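Local coordinates for dual specificity protein phosphatase 12 (Homo sapiens, PDB 4KI9), which dephosphorylates phosphotyrosine as well as phosphoserine and phosphothreonine in proteins, here represented by its catalytic domain, at residues Gln5-Ala17 with Arg79-Gly92. The protein carries 2 engineered substitutions. Sequence-based numbering, arbitrary orientation.
Engineered in segment 79-92: Ser89 (natural residue Cys). With PO4 (phosphate ion), chain B.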
loop_
_atom_site.group_PDB
_atom_site.type_symbol
_atom_site.label_atom_id
_atom_site.label_comp_id
_atom_site.label_asym_id
_atom_site.label_seq_id
_atom_site.Cartn_x
_atom_site.Cartn_y
_atom_site.Cartn_z
ATOM N N GLN A 5 1.029 -9.845 -8.526
ATOM C CA GLN A 5 0.580 -10.048 -9.891
ATOM C C GLN A 5 1.759 -9.594 -10.745
ATOM O O GLN A 5 2.724 -9.067 -10.200
ATOM C CB GLN A 5 -0.702 -9.253 -10.166
ATOM C CG GLN A 5 -0.651 -7.774 -9.833
ATOM C CD GLN A 5 -2.033 -7.151 -9.840
ATOM O OE1 GLN A 5 -2.984 -7.731 -9.319
ATOM N NE2 GLN A 5 -2.161 -5.986 -10.462
ATOM N N PRO A 6 1.722 -9.830 -12.066
ATOM C CA PRO A 6 2.954 -9.497 -12.798
ATOM C C PRO A 6 3.360 -8.019 -12.699
ATOM O O PRO A 6 2.533 -7.121 -12.884
ATOM C CB PRO A 6 2.645 -9.915 -14.243
ATOM C CG PRO A 6 1.177 -10.202 -14.291
ATOM C CD PRO A 6 0.760 -10.567 -12.903
ATOM N N GLY A 7 4.625 -7.784 -12.359
ATOM C CA GLY A 7 5.156 -6.434 -12.219
ATOM C C GLY A 7 4.835 -5.759 -10.892
ATOM O O GLY A 7 5.154 -4.591 -10.692
ATOM N N LEU A 8 4.216 -6.480 -9.968
ATOM C CA LEU A 8 3.825 -5.865 -8.694
ATOM C C LEU A 8 4.223 -6.741 -7.500
ATOM O O LEU A 8 3.724 -7.860 -7.333
ATOM C CB LEU A 8 2.319 -5.578 -8.689
ATOM C CG LEU A 8 1.714 -4.464 -7.821
ATOM C CD1 LEU A 8 0.482 -4.965 -7.088
ATOM C CD2 LEU A 8 2.693 -3.797 -6.854
ATOM N N TYR A 9 5.109 -6.211 -6.663
ATOM C CA TYR A 9 5.708 -6.974 -5.573
ATOM C C TYR A 9 5.520 -6.252 -4.246
ATOM O O TYR A 9 5.389 -5.027 -4.214
ATOM C CB TYR A 9 7.211 -7.173 -5.831
ATOM C CG TYR A 9 7.563 -7.914 -7.115
ATOM C CD1 TYR A 9 7.532 -7.274 -8.354
ATOM C CD2 TYR A 9 7.949 -9.250 -7.079
ATOM C CE1 TYR A 9 7.864 -7.952 -9.525
ATOM C CE2 TYR A 9 8.274 -9.936 -8.234
ATOM C CZ TYR A 9 8.234 -9.288 -9.451
ATOM O OH TYR A 9 8.570 -9.984 -10.588
ATOM N N PHE A 10 5.497 -7.008 -3.148
ATOM C CA PHE A 10 5.537 -6.399 -1.827
ATOM C C PHE A 10 6.441 -7.195 -0.890
ATOM O O PHE A 10 6.693 -8.378 -1.116
ATOM C CB PHE A 10 4.134 -6.200 -1.236
ATOM C CG PHE A 10 3.553 -7.430 -0.582
ATOM C CD1 PHE A 10 2.893 -8.385 -1.335
ATOM C CD2 PHE A 10 3.638 -7.611 0.792
ATOM C CE1 PHE A 10 2.345 -9.515 -0.735
ATOM C CE2 PHE A 10 3.094 -8.746 1.400
ATOM C CZ PHE A 10 2.448 -9.692 0.634
ATOM N N GLY A 11 6.946 -6.540 0.147
ATOM C CA GLY A 11 7.856 -7.197 1.071
ATOM C C GLY A 11 8.219 -6.295 2.230
ATOM O O GLY A 11 7.617 -5.239 2.410
ATOM N N GLY A 12 9.197 -6.719 3.023
ATOM C CA GLY A 12 9.634 -5.952 4.173
ATOM C C GLY A 12 10.976 -5.286 3.943
ATOM O O GLY A 12 11.399 -5.108 2.805
ATOM N N ALA A 13 11.644 -4.918 5.032
ATOM C CA ALA A 13 12.942 -4.255 4.961
ATOM C C ALA A 13 13.979 -5.087 4.207
ATOM O O ALA A 13 14.891 -4.534 3.592
ATOM C CB ALA A 13 13.445 -3.926 6.364
ATOM N N ALA A 14 13.840 -6.408 4.266
ATOM C CA ALA A 14 14.750 -7.309 3.566
ATOM C C ALA A 14 14.758 -7.018 2.072
ATOM O O ALA A 14 15.818 -6.926 1.459
ATOM C CB ALA A 14 14.367 -8.759 3.821
ATOM N N ALA A 15 13.567 -6.849 1.504
ATOM C CA ALA A 15 13.400 -6.646 0.067
ATOM C C ALA A 15 14.239 -5.492 -0.481
ATOM O O ALA A 15 14.750 -5.565 -1.596
ATOM C CB ALA A 15 11.924 -6.447 -0.275
ATOM N N VAL A 16 14.390 -4.437 0.307
ATOM C CA VAL A 16 15.158 -3.281 -0.141
ATOM C C VAL A 16 16.638 -3.394 0.209
ATOM O O VAL A 16 17.475 -2.767 -0.434
ATOM C CB VAL A 16 14.581 -1.952 0.401
ATOM C CG1 VAL A 16 13.543 -1.380 -0.565
ATOM C CG2 VAL A 16 13.983 -2.150 1.782
ATOM N N ALA A 17 16.962 -4.204 1.211
ATOM C CA ALA A 17 18.354 -4.352 1.644
ATOM C C ALA A 17 19.214 -5.167 0.669
ATOM O O ALA A 17 20.439 -5.071 0.687
ATOM C CB ALA A 17 18.415 -4.955 3.037
ATOM N N ARG A 79 2.933 1.082 -13.241
ATOM C CA ARG A 79 2.505 -0.132 -13.942
ATOM C C ARG A 79 1.964 0.241 -15.326
ATOM O O ARG A 79 2.218 -0.449 -16.308
ATOM C CB ARG A 79 1.446 -0.889 -13.124
ATOM C CG ARG A 79 1.949 -1.404 -11.767
ATOM C CD ARG A 79 2.444 -2.845 -11.840
ATOM N NE ARG A 79 3.432 -3.014 -12.880
ATOM C CZ ARG A 79 3.223 -3.644 -14.029
ATOM N NH1 ARG A 79 2.054 -4.205 -14.291
ATOM N NH2 ARG A 79 4.196 -3.706 -14.916
ATOM N N ALA A 80 1.240 1.350 -15.423
ATOM C CA ALA A 80 0.729 1.741 -16.742
ATOM C C ALA A 80 1.877 2.034 -17.711
ATOM O O ALA A 80 1.725 1.913 -18.935
ATOM C CB ALA A 80 -0.193 2.939 -16.637
ATOM N N GLU A 81 3.027 2.408 -17.153
ATOM C CA GLU A 81 4.208 2.717 -17.949
ATOM C C GLU A 81 5.081 1.489 -18.187
ATOM O O GLU A 81 6.141 1.590 -18.805
ATOM C CB GLU A 81 5.026 3.820 -17.263
ATOM C CG GLU A 81 5.124 5.105 -18.048
ATOM C CD GLU A 81 3.834 5.894 -18.063
ATOM O OE1 GLU A 81 3.697 6.791 -18.926
ATOM O OE2 GLU A 81 2.964 5.627 -17.208
ATOM N N GLY A 82 4.636 0.330 -17.711
ATOM C CA GLY A 82 5.401 -0.902 -17.871
ATOM C C GLY A 82 6.559 -1.073 -16.894
ATOM O O GLY A 82 7.478 -1.843 -17.156
ATOM N N ARG A 83 6.525 -0.361 -15.767
ATOM C CA ARG A 83 7.564 -0.491 -14.743
ATOM C C ARG A 83 7.152 -1.508 -13.676
ATOM O O ARG A 83 5.980 -1.572 -13.289
ATOM C CB ARG A 83 7.855 0.868 -14.084
ATOM C CG ARG A 83 8.308 1.928 -15.066
ATOM C CD ARG A 83 8.477 3.312 -14.431
ATOM N NE ARG A 83 8.743 4.284 -15.489
ATOM C CZ ARG A 83 7.990 5.348 -15.764
ATOM N NH1 ARG A 83 8.328 6.143 -16.772
ATOM N NH2 ARG A 83 6.916 5.628 -15.037
ATOM N N ALA A 84 8.103 -2.315 -13.209
ATOM C CA ALA A 84 7.840 -3.195 -12.061
ATOM C C ALA A 84 7.953 -2.408 -10.763
ATOM O O ALA A 84 8.867 -1.585 -10.597
ATOM C CB ALA A 84 8.793 -4.378 -12.040
ATOM N N VAL A 85 7.034 -2.682 -9.843
ATOM C CA VAL A 85 6.888 -1.908 -8.616
ATOM C C VAL A 85 7.102 -2.757 -7.356
ATOM O O VAL A 85 6.597 -3.876 -7.256
ATOM C CB VAL A 85 5.464 -1.302 -8.541
ATOM C CG1 VAL A 85 5.230 -0.614 -7.204
ATOM C CG2 VAL A 85 5.249 -0.340 -9.673
ATOM N N LEU A 86 7.852 -2.217 -6.398
ATOM C CA LEU A 86 7.946 -2.808 -5.063
ATOM C C LEU A 86 7.253 -1.891 -4.066
ATOM O O LEU A 86 7.521 -0.689 -4.034
ATOM C CB LEU A 86 9.413 -2.974 -4.656
ATOM C CG LEU A 86 9.625 -3.410 -3.192
ATOM C CD1 LEU A 86 9.029 -4.800 -2.915
ATOM C CD2 LEU A 86 11.101 -3.361 -2.798
ATOM N N VAL A 87 6.350 -2.448 -3.266
ATOM C CA VAL A 87 5.773 -1.716 -2.134
ATOM C C VAL A 87 6.309 -2.379 -0.885
ATOM O O VAL A 87 6.111 -3.585 -0.690
ATOM C CB VAL A 87 4.234 -1.817 -2.088
ATOM C CG1 VAL A 87 3.700 -1.086 -0.856
ATOM C CG2 VAL A 87 3.617 -1.251 -3.358
ATOM N N HIS A 88 7.013 -1.636 -0.044
ATOM C CA HIS A 88 7.577 -2.265 1.154
ATOM C C HIS A 88 7.355 -1.470 2.432
ATOM O O HIS A 88 7.267 -0.236 2.413
ATOM C CB HIS A 88 9.077 -2.538 0.982
ATOM C CG HIS A 88 9.937 -1.331 1.205
ATOM N ND1 HIS A 88 10.532 -1.061 2.414
ATOM C CD2 HIS A 88 10.291 -0.319 0.375
ATOM C CE1 HIS A 88 11.223 0.063 2.323
ATOM N NE2 HIS A 88 11.094 0.532 1.096
ATOM N N SER A 89 7.267 -2.205 3.540
ATOM C CA SER A 89 7.249 -1.636 4.879
ATOM C C SER A 89 8.468 -2.174 5.644
ATOM O O SER A 89 9.496 -2.460 5.038
ATOM C CB SER A 89 5.946 -2.012 5.585
ATOM O OG SER A 89 5.629 -3.385 5.402
ATOM N N HIS A 90 8.368 -2.306 6.964
ATOM C CA HIS A 90 9.464 -2.918 7.719
ATOM C C HIS A 90 9.350 -4.444 7.787
ATOM O O HIS A 90 10.308 -5.157 7.488
ATOM C CB HIS A 90 9.591 -2.337 9.129
ATOM C CG HIS A 90 10.755 -2.891 9.897
ATOM N ND1 HIS A 90 10.605 -3.749 10.965
ATOM C CD2 HIS A 90 12.089 -2.726 9.730
ATOM C CE1 HIS A 90 11.797 -4.082 11.430
ATOM N NE2 HIS A 90 12.713 -3.476 10.699
ATOM N N ALA A 91 8.182 -4.948 8.171
ATOM C CA ALA A 91 7.999 -6.393 8.309
ATOM C C ALA A 91 7.403 -7.067 7.073
ATOM O O ALA A 91 7.480 -8.285 6.934
ATOM C CB ALA A 91 7.164 -6.712 9.545
ATOM N N GLY A 92 6.820 -6.278 6.173
ATOM C CA GLY A 92 6.101 -6.823 5.033
ATOM C C GLY A 92 4.778 -7.468 5.408
ATOM O O GLY A 92 4.328 -8.404 4.746
HETATM P P PO4 B . 4.777 -3.520 8.867
HETATM O O1 PO4 B . 6.208 -3.063 9.030
HETATM O O2 PO4 B . 3.866 -2.324 8.775
HETATM O O3 PO4 B . 4.637 -4.405 7.655
HETATM O O4 PO4 B . 4.366 -4.296 10.101
HETATM O O HOH W 1 -0.443 -4.368 -12.241
#
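Arg79, lying against Gly7, grips Arg83 O side-on with two nitrogens, NE at 3.0 Å and NH2 at 3.2 Å, both from the same face of that carbonyl. Bends at chi2 (-94°) and chi3 (53°) fold the arginine back, and Gly7 CA sits 3.7 Å above the centre of its guanidinium plane. A side chain on Gly7 would strike Arg79 NH2; glycine also suits the positive phi of this type II turn, in which Pro6 precedes it. A water joins Arg79 NH1 to Gln5 NE2. An alanine in place of Arg79 would probably leave Arg83 O without both donors and take away the guanidinium plane that packs on Gly7 CA.

Beyond the turn, strands 8-11 and 84-88 run parallel. Val85 N donates to Gly7 O and Tyr9 N to Val85 O, and the alternation continues to Ser89 N with Gly11 O. Branched Leu86 fills two places: CD1 meets Phe10 CA, while CD2 lies 3.9 Å from Val16 CG1. Val16 CG1 also lies over one face of His88, 3.7 Å from the ring centroid, a CH-pi contact. The imidazole is fixed at both nitrogens, ND1 donating to Ser89 O and NE2 hydrogen-bonded to Thr32 OG1.

Gly12 and Gly92 pass with CA atoms 3.7 Å apart, too close for a side chain on either, and Ala13 N bonds His90 O at 2.8 Å. This anchors the start of the phosphatase P-loop, which with His88 at the strand's end makes up the family's HCX5R signature. There engineered Ser89, replacing the predicted cysteine nucleophile, donates through OG to phosphate O3 at 2.7 Å, and Ala91 N donates to O1; Val93, Ser94 and Arg95 also bind the ion.

Strand 84-88 lies between parallel neighbours 8-11 and 27-34 in the mixed sheet, with Leu8, Val85 and Val87 packed on Ile75 of helix 68-80 and Phe10 on Ile100 of helix 95-108.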